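Local coordinates for protein poly(ADP-ribose) glycohydrolase (Thermomonospora curvata, PDB 3SII) that probably hydrolyses the ribose-ribose bonds of poly(ADP-ribose), releasing ADP-ribose, through a macrodomain-type catalytic fold, at residues 69-74 with 265-270; 217-222 with 255-260. All coordinates share one frame; numbering follows the deposited sequence.

In the fold
Contact 1 lies at the surface and contact 2 in the interior, their centres about 5 Å apart. Strands 66-70 and 252-256 are neighbours in the mixed sheet, 66-70 at its edge, and helix 265-273 follows 252-256 in the chain, so the two contacts share one corner of the fold. In contact 1 a histidine ring, a glutamate methylene and a water join edge strand to helix. In contact 2 strand ends 214-217 and 252-256 meet through a backbone bond, apolar side chains and bridging waters. A salt bridge from Arg266 to Asp259 couples them, and both segment pairs reach the bound A1R: residues 69-74 at its adenine, 217-222 at its diphosphate.

Contact 1 (69-74 with 265-270); sequences VTEETT and PRHAAF. With A1R (5'-O-[(S)-{[(S)-{[(2R,3R,4S)-3,4-dihydroxypyrrolidin-2-yl]methoxy}(hydroxy)phosphoryl]oxy}(hydroxy)phosphoryl]adenosine), chain B.
Glu71 lays its CG methylene over one face of the His267 imidazole, 3.6 Å from the ring centroid and 20° off the ring normal, a CH-pi contact displaced toward the rim on the NE2 side. The two side chains cross at about a right angle, and the carboxylate plane is turned 46° from the ring. A glutamate suits this exposed spot because its aliphatic part can cover the ring while the carboxylate runs on past it. His267 carries its CG opposite the backbone N (chi1 172°), which sends the ring from the helix to the strand end. There Thr70 O stands near the ring plane at the edge, 3.5 Å from His267 CD2. Water 1 also lies in that plane, 2.7 Å from His267 NE2, and donates to Val69 O, so the imidazole nitrogen is tied to the strand backbone through one solvent molecule.

The elements joined are edge strand 66-70 and the C-terminal helix 265-273 of a macrodomain-type fold. Val69, beta-branched as suits a strand, divides its methyls: CG1 meets the imidazole obliquely and Phe270 CB at 4.0 Å, while CG2 rests 3.7 Å from Phe270 O. At the strand's end, Thr70 OG1 accepts from Glu72 N in an ST turn and donates to Glu72 OE1, whose other oxygen, OE2, forms a salt bridge with Arg80. The chain then reaches Thr73, the N-cap of helix 74-84, and Thr74 N donates to adenine N1 of A1R at 3.0 Å. Over the Arg266 guanidinium, on one face, sits ribose O3' of the same ligand.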
ATOM      1  N   VAL A  69       5.621  13.443   8.301  1.00 15.20           N
ATOM      2  CA  VAL A  69       4.421  12.771   8.795  1.00 13.68           C
ATOM      3  C   VAL A  69       3.235  13.699   8.576  1.00 15.62           C
ATOM      4  O   VAL A  69       3.288  14.874   8.952  1.00 17.40           O
ATOM      5  CB  VAL A  69       4.524  12.414  10.291  1.00 17.59           C
ATOM      6  CG1 VAL A  69       3.261  11.687  10.751  1.00 17.45           C
ATOM      7  CG2 VAL A  69       5.742  11.546  10.541  1.00 17.52           C
ATOM      8  N   THR A  70       2.174  13.189   7.952  1.00 14.42           N
ATOM      9  CA  THR A  70       0.984  13.988   7.661  1.00 14.54           C
ATOM     10  C   THR A  70      -0.265  13.200   8.017  1.00 13.78           C
ATOM     11  O   THR A  70      -0.186  11.985   8.247  1.00 14.26           O
ATOM     12  CB  THR A  70       0.896  14.379   6.171  1.00 16.17           C
ATOM     13  OG1 THR A  70       0.572  13.222   5.388  1.00 16.51           O
ATOM     14  CG2 THR A  70       2.217  14.971   5.685  1.00 21.79           C
ATOM     15  N   GLU A  71      -1.405  13.888   8.063  1.00 14.96           N
ATOM     16  CA  GLU A  71      -2.704  13.241   8.292  1.00 16.24           C
ATOM     17  C   GLU A  71      -3.408  12.933   6.972  1.00 18.15           C
ATOM     18  O   GLU A  71      -4.616  12.660   6.932  1.00 19.50           O
ATOM     19  CB  GLU A  71      -3.601  14.118   9.169  1.00 21.15           C
ATOM     20  CG  GLU A  71      -3.037  14.393  10.551  1.00 32.39           C
ATOM     21  CD  GLU A  71      -4.018  15.144  11.433  1.00 42.38           C
ATOM     22  OE1 GLU A  71      -5.191  14.721  11.505  1.00 49.97           O
ATOM     23  OE2 GLU A  71      -3.621  16.156  12.046  1.00 41.11           O
ATOM     24  N   GLU A  72      -2.639  12.987   5.893  1.00 13.60           N
ATOM     25  CA  GLU A  72      -3.132  12.630   4.572  1.00 14.50           C
ATOM     26  C   GLU A  72      -3.489  11.153   4.460  1.00 13.41           C
ATOM     27  O   GLU A  72      -2.866  10.297   5.093  1.00 12.82           O
ATOM     28  CB  GLU A  72      -2.063  12.934   3.523  1.00 14.32           C
ATOM     29  CG  GLU A  72      -1.820  14.403   3.245  1.00 16.51           C
ATOM     30  CD  GLU A  72      -0.581  14.616   2.403  1.00 17.62           C
ATOM     31  OE1 GLU A  72       0.486  14.078   2.772  1.00 17.74           O
ATOM     32  OE2 GLU A  72      -0.672  15.301   1.359  1.00 21.06           O
ATOM     33  N   THR A  73      -4.478  10.850   3.628  1.00 11.28           N
ATOM     34  CA  THR A  73      -4.636   9.488   3.140  1.00 11.43           C
ATOM     35  C   THR A  73      -3.444   9.129   2.250  1.00 10.98           C
ATOM     36  O   THR A  73      -2.740  10.002   1.727  1.00 10.76           O
ATOM     37  CB  THR A  73      -5.904   9.311   2.291  1.00 10.40           C
ATOM     38  OG1 THR A  73      -5.803  10.141   1.120  1.00 12.38           O
ATOM     39  CG2 THR A  73      -7.151   9.698   3.087  1.00 11.57           C
ATOM     40  N   THR A  74      -3.214   7.834   2.099  1.00  9.16           N
ATOM     41  CA  THR A  74      -2.207   7.329   1.176  1.00  9.92           C
ATOM     42  C   THR A  74      -2.343   7.988  -0.200  1.00  9.36           C
ATOM     43  O   THR A  74      -1.360   8.499  -0.757  1.00 10.78           O
ATOM     44  CB  THR A  74      -2.341   5.808   1.013  1.00  9.24           C
ATOM     45  OG1 THR A  74      -2.358   5.190   2.306  1.00 10.75           O
ATOM     46  CG2 THR A  74      -1.183   5.234   0.191  1.00  9.99           C
ATOM     47  N   PRO A 265      -4.567   8.006  17.272  1.00 14.54           N
ATOM     48  CA  PRO A 265      -3.381   7.425  17.919  1.00 15.43           C
ATOM     49  C   PRO A 265      -2.326   6.863  16.965  1.00 13.29           C
ATOM     50  O   PRO A 265      -1.133   6.891  17.284  1.00 15.46           O
ATOM     51  CB  PRO A 265      -3.972   6.303  18.787  1.00 17.94           C
ATOM     52  CG  PRO A 265      -5.266   5.966  18.126  1.00 19.14           C
ATOM     53  CD  PRO A 265      -5.797   7.273  17.620  1.00 17.34           C
ATOM     54  N   ARG A 266      -2.750   6.335  15.823  1.00 13.67           N
ATOM     55  CA  ARG A 266      -1.793   5.833  14.851  1.00 16.43           C
ATOM     56  C   ARG A 266      -0.934   6.983  14.329  1.00 14.52           C
ATOM     57  O   ARG A 266       0.289   6.861  14.186  1.00 14.34           O
ATOM     58  CB  ARG A 266      -2.533   5.185  13.682  1.00 13.91           C
ATOM     59  CG  ARG A 266      -2.728   3.673  13.779  1.00 17.27           C
ATOM     60  CD  ARG A 266      -3.663   3.251  14.887  1.00 17.13           C
ATOM     61  NE  ARG A 266      -5.011   3.815  14.776  1.00 19.42           N
ATOM     62  CZ  ARG A 266      -6.130   3.096  14.809  1.00 20.85           C
ATOM     63  NH1 ARG A 266      -6.067   1.775  14.896  1.00 17.98           N
ATOM     64  NH2 ARG A 266      -7.314   3.698  14.737  1.00 19.83           N
ATOM     65  N   HIS A 267      -1.586   8.101  14.022  1.00 12.31           N
ATOM     66  CA  HIS A 267      -0.866   9.280  13.578  1.00 12.46           C
ATOM     67  C   HIS A 267       0.027   9.854  14.675  1.00 13.83           C
ATOM     68  O   HIS A 267       1.172  10.227  14.419  1.00 15.67           O
ATOM     69  CB  HIS A 267      -1.834  10.352  13.093  1.00 12.79           C
ATOM     70  CG  HIS A 267      -1.168  11.655  12.798  1.00 13.52           C
ATOM     71  ND1 HIS A 267      -1.058  12.662  13.734  1.00 16.67           N
ATOM     72  CD2 HIS A 267      -0.550  12.109  11.680  1.00 14.31           C
ATOM     73  CE1 HIS A 267      -0.413  13.683  13.200  1.00 18.87           C
ATOM     74  NE2 HIS A 267      -0.092  13.372  11.956  1.00 17.70           N
ATOM     75  N   ALA A 268      -0.495   9.932  15.894  1.00 14.27           N
ATOM     76  CA  ALA A 268       0.283  10.437  17.021  1.00 16.08           C
ATOM     77  C   ALA A 268       1.599   9.672  17.198  1.00 14.84           C
ATOM     78  O   ALA A 268       2.649  10.276  17.414  1.00 16.77           O
ATOM     79  CB  ALA A 268      -0.547  10.370  18.300  1.00 20.29           C
ATOM     80  N   ALA A 269       1.547   8.347  17.075  1.00 13.86           N
ATOM     81  CA  ALA A 269       2.734   7.516  17.254  1.00 12.73           C
ATOM     82  C   ALA A 269       3.799   7.826  16.198  1.00 12.68           C
ATOM     83  O   ALA A 269       4.992   7.886  16.502  1.00 13.62           O
ATOM     84  CB  ALA A 269       2.350   6.047  17.213  1.00 16.46           C
ATOM     85  N   PHE A 270       3.371   8.037  14.955  1.00 12.76           N
ATOM     86  CA  PHE A 270       4.315   8.363  13.897  1.00 10.11           C
ATOM     87  C   PHE A 270       4.856   9.775  14.059  1.00 15.53           C
ATOM     88  O   PHE A 270       6.049   9.998  13.868  1.00 14.73           O
ATOM     89  CB  PHE A 270       3.699   8.139  12.512  1.00 12.87           C
ATOM     90  CG  PHE A 270       3.756   6.699  12.068  1.00 11.50           C
ATOM     91  CD1 PHE A 270       4.732   6.280  11.173  1.00 12.09           C
ATOM     92  CD2 PHE A 270       2.873   5.762  12.582  1.00 13.10           C
ATOM     93  CE1 PHE A 270       4.809   4.952  10.778  1.00  9.94           C
ATOM     94  CE2 PHE A 270       2.941   4.430  12.191  1.00 14.31           C
ATOM     95  CZ  PHE A 270       3.920   4.027  11.292  1.00 10.52           C
TER
HETATM   96  N1  A1R B1001      -4.591   6.367   4.295  1.00  9.96           N
HETATM   97  C2  A1R B1001      -3.668   6.452   5.300  1.00 11.98           C
HETATM   98  N3  A1R B1001      -3.857   5.858   6.511  1.00 10.13           N
HETATM   99  C4  A1R B1001      -5.002   5.205   6.617  1.00 11.52           C
HETATM  100  C5  A1R B1001      -6.002   5.044   5.661  1.00 11.06           C
HETATM  101  C6  A1R B1001      -5.738   5.675   4.463  1.00 11.23           C
HETATM  102  N6  A1R B1001      -6.674   5.628   3.384  1.00 13.96           N
HETATM  103  N7  A1R B1001      -7.043   4.277   6.168  1.00 13.88           N
HETATM  104  C8  A1R B1001      -6.672   3.964   7.424  1.00 14.19           C
HETATM  105  N9  A1R B1001      -5.444   4.504   7.756  1.00 13.24           N
HETATM  106  C1' A1R B1001      -4.701   4.377   8.997  1.00 13.17           C
HETATM  107  C2' A1R B1001      -5.545   4.082  10.189  1.00 12.99           C
HETATM  108  O2' A1R B1001      -5.024   4.702  11.316  1.00 14.53           O
HETATM  109  C3' A1R B1001      -5.459   2.612  10.326  1.00 13.87           C
HETATM  110  O3' A1R B1001      -5.588   2.196  11.641  1.00 15.90           O
HETATM  111  O4' A1R B1001      -3.780   3.320   8.896  1.00 14.01           O
HETATM  112  C4' A1R B1001      -4.099   2.307   9.812  1.00 15.82           C
HETATM  113  C5' A1R B1001      -4.008   0.917   9.218  1.00 19.75           C
HETATM  114  O5' A1R B1001      -4.928   0.761   8.184  1.00 18.76           O
HETATM  115  PA  A1R B1001      -5.616  -0.659   7.914  1.00 18.69           P
HETATM  116  O1A A1R B1001      -6.241  -0.494   6.558  1.00 16.32           O
HETATM  117  O2A A1R B1001      -6.570  -1.099   8.968  1.00 27.73           O
HETATM  118  O3A A1R B1001      -4.389  -1.653   7.766  1.00 18.11           O
HETATM  119  PB  A1R B1001      -4.161  -3.110   8.388  1.00 20.94           P
HETATM  120  O1B A1R B1001      -4.125  -3.102   9.898  1.00 17.02           O
HETATM  121  O2B A1R B1001      -2.869  -3.607   7.804  1.00 21.41           O
HETATM  122  O5N A1R B1001      -5.400  -4.002   7.993  1.00 31.19           O
HETATM  123  C5N A1R B1001      -5.451  -4.687   6.778  1.00 37.95           C
HETATM  124  N4N A1R B1001      -7.391  -4.411   6.208  1.00 25.58           N
HETATM  125  C1N A1R B1001      -7.819  -4.168   4.837  1.00 34.00           C
HETATM  126  O2N A1R B1001      -7.692  -5.706   3.037  1.00 25.30           O
HETATM  127  C2N A1R B1001      -6.955  -5.051   3.990  1.00 26.60           C
HETATM  128  O3N A1R B1001      -7.105  -6.962   5.400  1.00 32.85           O
HETATM  129  C3N A1R B1001      -6.280  -5.935   4.972  1.00 27.84           C
HETATM  130  C4N A1R B1001      -6.304  -5.511   6.365  1.00 29.49           C
HETATM  131  O   HOH W   1       1.289  15.475  10.930  1.00 24.63           O

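Contact 2 (217-222 with 255-260); sequences LGAWGC and FAVWDT. With A1R (5'-O-[(S)-{[(S)-{[(2R,3R,4S)-3,4-dihydroxypyrrolidin-2-yl]methoxy}(hydroxy)phosphoryl]oxy}(hydroxy)phosphoryl]adenosine), chain B.
Phe255 and Leu217 stand side by side on the same face of the sheet, where their parallel strands, 252-256 and 214-217, are bridged. From CB the phenylalanine side chain leaves opposite its own carbonyl carbon (chi1 -65°), which carries the ring alongside Leu217. Phe255 CD1 comes 3.8 Å from Leu217 CB and 4.0 Å from Gly218 N; Phe255 CE1, next along the rim, meets the same CB and reaches Leu217 CD1 at 3.9 Å. Other core residues pack round the same ring: Phe274 stacks on it, Phe270 meets it at about 40° between planes, and Leu240 of helix 229-240 touches it. With only a methyl in place of the ring, as in an alanine here, Leu217 and Phe274 would probably lose their aromatic partner and a gap would open between sheet and helices.

Beneath these side chains Leu217 O accepts from Ala256 N at 3.0 Å, and Phe255 CA adds a CA-H...O contact to the same oxygen. The strands then separate. Gly218 suits the parting, since a CB there would collide with Ala256 O, and water 3 joins the diverging backbones, accepting from Ala219 N and bonding to Ala256 O. Farther out, Ala219 CB packs at 4.0 Å on Val257 CG1, a small residue against a branched one beside the ligand ribose.

Ala219 to Cys222 form a type II turn with Gly221 at positive phi; Gly221 N lies 3.0 Å from phosphate oxygen O2B of A1R. Apolar packing and a backbone bond thus fix the two strand ends, while the loop after strand 214-217 presents backbone N-H groups, probably a favourable setting for the anionic diphosphate.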
ATOM      1  N   LEU A 217       4.429   5.780   2.892  1.00  8.56           N
ATOM      2  CA  LEU A 217       4.284   4.704   3.882  1.00 10.13           C
ATOM      3  C   LEU A 217       3.239   5.134   4.918  1.00 10.17           C
ATOM      4  O   LEU A 217       2.561   6.150   4.748  1.00  8.93           O
ATOM      5  CB  LEU A 217       5.626   4.415   4.561  1.00  9.77           C
ATOM      6  CG  LEU A 217       6.767   4.094   3.577  1.00  8.31           C
ATOM      7  CD1 LEU A 217       8.082   3.956   4.330  1.00 13.83           C
ATOM      8  CD2 LEU A 217       6.467   2.845   2.754  1.00 12.07           C
ATOM      9  N   GLY A 218       3.090   4.372   5.996  1.00  9.35           N
ATOM     10  CA  GLY A 218       2.089   4.723   6.993  1.00  9.78           C
ATOM     11  C   GLY A 218       1.987   3.657   8.060  1.00  8.93           C
ATOM     12  O   GLY A 218       2.939   2.877   8.250  1.00  9.61           O
ATOM     13  N   ALA A 219       0.840   3.629   8.737  1.00  9.45           N
ATOM     14  CA  ALA A 219       0.604   2.755   9.889  1.00 11.84           C
ATOM     15  C   ALA A 219       0.191   1.347   9.469  1.00 11.04           C
ATOM     16  O   ALA A 219      -0.860   0.826   9.864  1.00 10.80           O
ATOM     17  CB  ALA A 219      -0.433   3.384  10.835  1.00 10.93           C
ATOM     18  N   TRP A 220       1.036   0.768   8.627  1.00 11.34           N
ATOM     19  CA  TRP A 220       0.944  -0.604   8.154  1.00  8.90           C
ATOM     20  C   TRP A 220       0.570  -1.567   9.279  1.00  9.99           C
ATOM     21  O   TRP A 220       1.249  -1.631  10.304  1.00 11.45           O
ATOM     22  CB  TRP A 220       2.327  -0.945   7.609  1.00  8.01           C
ATOM     23  CG  TRP A 220       2.506  -2.241   6.859  1.00  8.01           C
ATOM     24  CD1 TRP A 220       1.654  -2.830   5.955  1.00 12.27           C
ATOM     25  CD2 TRP A 220       3.645  -3.095   6.956  1.00  7.75           C
ATOM     26  NE1 TRP A 220       2.217  -3.998   5.475  1.00  9.90           N
ATOM     27  CE2 TRP A 220       3.440  -4.173   6.073  1.00  9.17           C
ATOM     28  CE3 TRP A 220       4.838  -3.036   7.695  1.00 11.44           C
ATOM     29  CZ2 TRP A 220       4.374  -5.202   5.922  1.00 16.20           C
ATOM     30  CZ3 TRP A 220       5.758  -4.052   7.550  1.00 15.65           C
ATOM     31  CH2 TRP A 220       5.527  -5.120   6.667  1.00 14.84           C
ATOM     32  N   GLY A 221      -0.521  -2.302   9.090  1.00 10.59           N
ATOM     33  CA  GLY A 221      -0.903  -3.345  10.032  1.00 13.74           C
ATOM     34  C   GLY A 221      -1.501  -2.873  11.348  1.00 14.93           C
ATOM     35  O   GLY A 221      -1.781  -3.689  12.223  1.00 13.78           O
ATOM     36  N   CYS A 222      -1.742  -1.571  11.480  1.00 10.76           N
ATOM     37  CA  CYS A 222      -2.126  -0.998  12.773  1.00 11.62           C
ATOM     38  C   CYS A 222      -3.625  -0.783  12.948  1.00 13.30           C
ATOM     39  O   CYS A 222      -4.058  -0.191  13.940  1.00 15.65           O
ATOM     40  CB  CYS A 222      -1.370   0.308  13.017  1.00 13.98           C
ATOM     41  SG  CYS A 222       0.407   0.090  13.190  1.00 14.41           S
ATOM     42  N   PHE A 255       5.008   9.578   5.731  1.00  9.69           N
ATOM     43  CA  PHE A 255       4.148   8.705   6.512  1.00  8.40           C
ATOM     44  C   PHE A 255       2.793   9.372   6.545  1.00 11.82           C
ATOM     45  O   PHE A 255       2.551  10.295   7.329  1.00 12.37           O
ATOM     46  CB  PHE A 255       4.727   8.480   7.910  1.00 11.13           C
ATOM     47  CG  PHE A 255       6.040   7.741   7.895  1.00 11.21           C
ATOM     48  CD1 PHE A 255       6.068   6.358   7.782  1.00 10.23           C
ATOM     49  CD2 PHE A 255       7.238   8.428   7.976  1.00 12.68           C
ATOM     50  CE1 PHE A 255       7.278   5.664   7.756  1.00 11.45           C
ATOM     51  CE2 PHE A 255       8.459   7.748   7.949  1.00 15.39           C
ATOM     52  CZ  PHE A 255       8.478   6.358   7.835  1.00 12.96           C
ATOM     53  N   ALA A 256       1.930   8.931   5.641  1.00  9.15           N
ATOM     54  CA  ALA A 256       0.586   9.478   5.514  1.00  8.90           C
ATOM     55  C   ALA A 256      -0.327   8.621   6.372  1.00 10.04           C
ATOM     56  O   ALA A 256      -0.618   7.471   6.041  1.00 12.04           O
ATOM     57  CB  ALA A 256       0.150   9.466   4.052  1.00 10.49           C
ATOM     58  N   VAL A 257      -0.770   9.185   7.492  1.00  9.63           N
ATOM     59  CA  VAL A 257      -1.547   8.431   8.461  1.00 10.79           C
ATOM     60  C   VAL A 257      -2.869   9.150   8.727  1.00 12.28           C
ATOM     61  O   VAL A 257      -2.929  10.140   9.481  1.00 14.96           O
ATOM     62  CB  VAL A 257      -0.776   8.235   9.772  1.00 12.58           C
ATOM     63  CG1 VAL A 257      -1.544   7.269  10.673  1.00 14.18           C
ATOM     64  CG2 VAL A 257       0.639   7.717   9.483  1.00 13.61           C
ATOM     65  N   TRP A 258      -3.920   8.645   8.088  1.00 12.65           N
ATOM     66  CA  TRP A 258      -5.276   9.165   8.222  1.00 13.10           C
ATOM     67  C   TRP A 258      -6.026   8.281   9.216  1.00 14.42           C
ATOM     68  O   TRP A 258      -6.421   7.160   8.885  1.00 13.80           O
ATOM     69  CB  TRP A 258      -5.975   9.138   6.860  1.00 16.18           C
ATOM     70  CG  TRP A 258      -7.394   9.607   6.910  1.00 15.65           C
ATOM     71  CD1 TRP A 258      -7.832  10.840   7.303  1.00 21.56           C
ATOM     72  CD2 TRP A 258      -8.563   8.860   6.562  1.00 14.60           C
ATOM     73  NE1 TRP A 258      -9.201  10.907   7.216  1.00 28.69           N
ATOM     74  CE2 TRP A 258      -9.676   9.701   6.764  1.00 23.13           C
ATOM     75  CE3 TRP A 258      -8.779   7.561   6.093  1.00 24.13           C
ATOM     76  CZ2 TRP A 258     -10.983   9.286   6.522  1.00 21.86           C
ATOM     77  CZ3 TRP A 258     -10.081   7.148   5.851  1.00 23.87           C
ATOM     78  CH2 TRP A 258     -11.167   8.010   6.063  1.00 24.11           C
ATOM     79  N   ASP A 259      -6.212   8.788  10.432  1.00 13.80           N
ATOM     80  CA  ASP A 259      -6.765   7.998  11.530  1.00 13.91           C
ATOM     81  C   ASP A 259      -7.974   8.723  12.096  1.00 17.73           C
ATOM     82  O   ASP A 259      -7.833   9.754  12.754  1.00 20.28           O
ATOM     83  CB  ASP A 259      -5.707   7.820  12.631  1.00 13.59           C
ATOM     84  CG  ASP A 259      -6.132   6.843  13.708  1.00 14.43           C
ATOM     85  OD1 ASP A 259      -7.303   6.396  13.698  1.00 17.16           O
ATOM     86  OD2 ASP A 259      -5.286   6.520  14.572  1.00 13.82           O
ATOM     87  N   THR A 260      -9.160   8.182  11.847  1.00 16.75           N
ATOM     88  CA  THR A 260     -10.387   8.856  12.245  1.00 18.32           C
ATOM     89  C   THR A 260     -10.817   8.540  13.678  1.00 19.72           C
ATOM     90  O   THR A 260     -11.786   9.113  14.178  1.00 22.04           O
ATOM     91  CB  THR A 260     -11.542   8.539  11.275  1.00 21.92           C
ATOM     92  OG1 THR A 260     -11.820   7.135  11.296  1.00 23.41           O
ATOM     93  CG2 THR A 260     -11.172   8.963   9.855  1.00 26.08           C
TER
HETATM   94  N1  A1R B1001      -4.591   6.367   4.295  1.00  9.96           N
HETATM   95  C2  A1R B1001      -3.668   6.452   5.300  1.00 11.98           C
HETATM   96  N3  A1R B1001      -3.857   5.858   6.511  1.00 10.13           N
HETATM   97  C4  A1R B1001      -5.002   5.205   6.617  1.00 11.52           C
HETATM   98  C5  A1R B1001      -6.002   5.044   5.661  1.00 11.06           C
HETATM   99  C6  A1R B1001      -5.738   5.675   4.463  1.00 11.23           C
HETATM  100  N6  A1R B1001      -6.674   5.628   3.384  1.00 13.96           N
HETATM  101  N7  A1R B1001      -7.043   4.277   6.168  1.00 13.88           N
HETATM  102  C8  A1R B1001      -6.672   3.964   7.424  1.00 14.19           C
HETATM  103  N9  A1R B1001      -5.444   4.504   7.756  1.00 13.24           N
HETATM  104  C1' A1R B1001      -4.701   4.377   8.997  1.00 13.17           C
HETATM  105  C2' A1R B1001      -5.545   4.082  10.189  1.00 12.99           C
HETATM  106  O2' A1R B1001      -5.024   4.702  11.316  1.00 14.53           O
HETATM  107  C3' A1R B1001      -5.459   2.612  10.326  1.00 13.87           C
HETATM  108  O3' A1R B1001      -5.588   2.196  11.641  1.00 15.90           O
HETATM  109  O4' A1R B1001      -3.780   3.320   8.896  1.00 14.01           O
HETATM  110  C4' A1R B1001      -4.099   2.307   9.812  1.00 15.82           C
HETATM  111  C5' A1R B1001      -4.008   0.917   9.218  1.00 19.75           C
HETATM  112  O5' A1R B1001      -4.928   0.761   8.184  1.00 18.76           O
HETATM  113  PA  A1R B1001      -5.616  -0.659   7.914  1.00 18.69           P
HETATM  114  O1A A1R B1001      -6.241  -0.494   6.558  1.00 16.32           O
HETATM  115  O2A A1R B1001      -6.570  -1.099   8.968  1.00 27.73           O
HETATM  116  O3A A1R B1001      -4.389  -1.653   7.766  1.00 18.11           O
HETATM  117  PB  A1R B1001      -4.161  -3.110   8.388  1.00 20.94           P
HETATM  118  O1B A1R B1001      -4.125  -3.102   9.898  1.00 17.02           O
HETATM  119  O2B A1R B1001      -2.869  -3.607   7.804  1.00 21.41           O
HETATM  120  O5N A1R B1001      -5.400  -4.002   7.993  1.00 31.19           O
HETATM  121  C5N A1R B1001      -5.451  -4.687   6.778  1.00 37.95           C
HETATM  122  N4N A1R B1001      -7.391  -4.411   6.208  1.00 25.58           N
HETATM  123  C1N A1R B1001      -7.819  -4.168   4.837  1.00 34.00           C
HETATM  124  O2N A1R B1001      -7.692  -5.706   3.037  1.00 25.30           O
HETATM  125  C2N A1R B1001      -6.955  -5.051   3.990  1.00 26.60           C
HETATM  126  O3N A1R B1001      -7.105  -6.962   5.400  1.00 32.85           O
HETATM  127  C3N A1R B1001      -6.280  -5.935   4.972  1.00 27.84           C
HETATM  128  C4N A1R B1001      -6.304  -5.511   6.365  1.00 29.49           C
HETATM  129  O   HOH W   2      -0.260   5.783   3.753  1.00 12.42           O
HETATM  130  O   HOH W   3      -1.169   5.184   7.512  1.00 11.71           O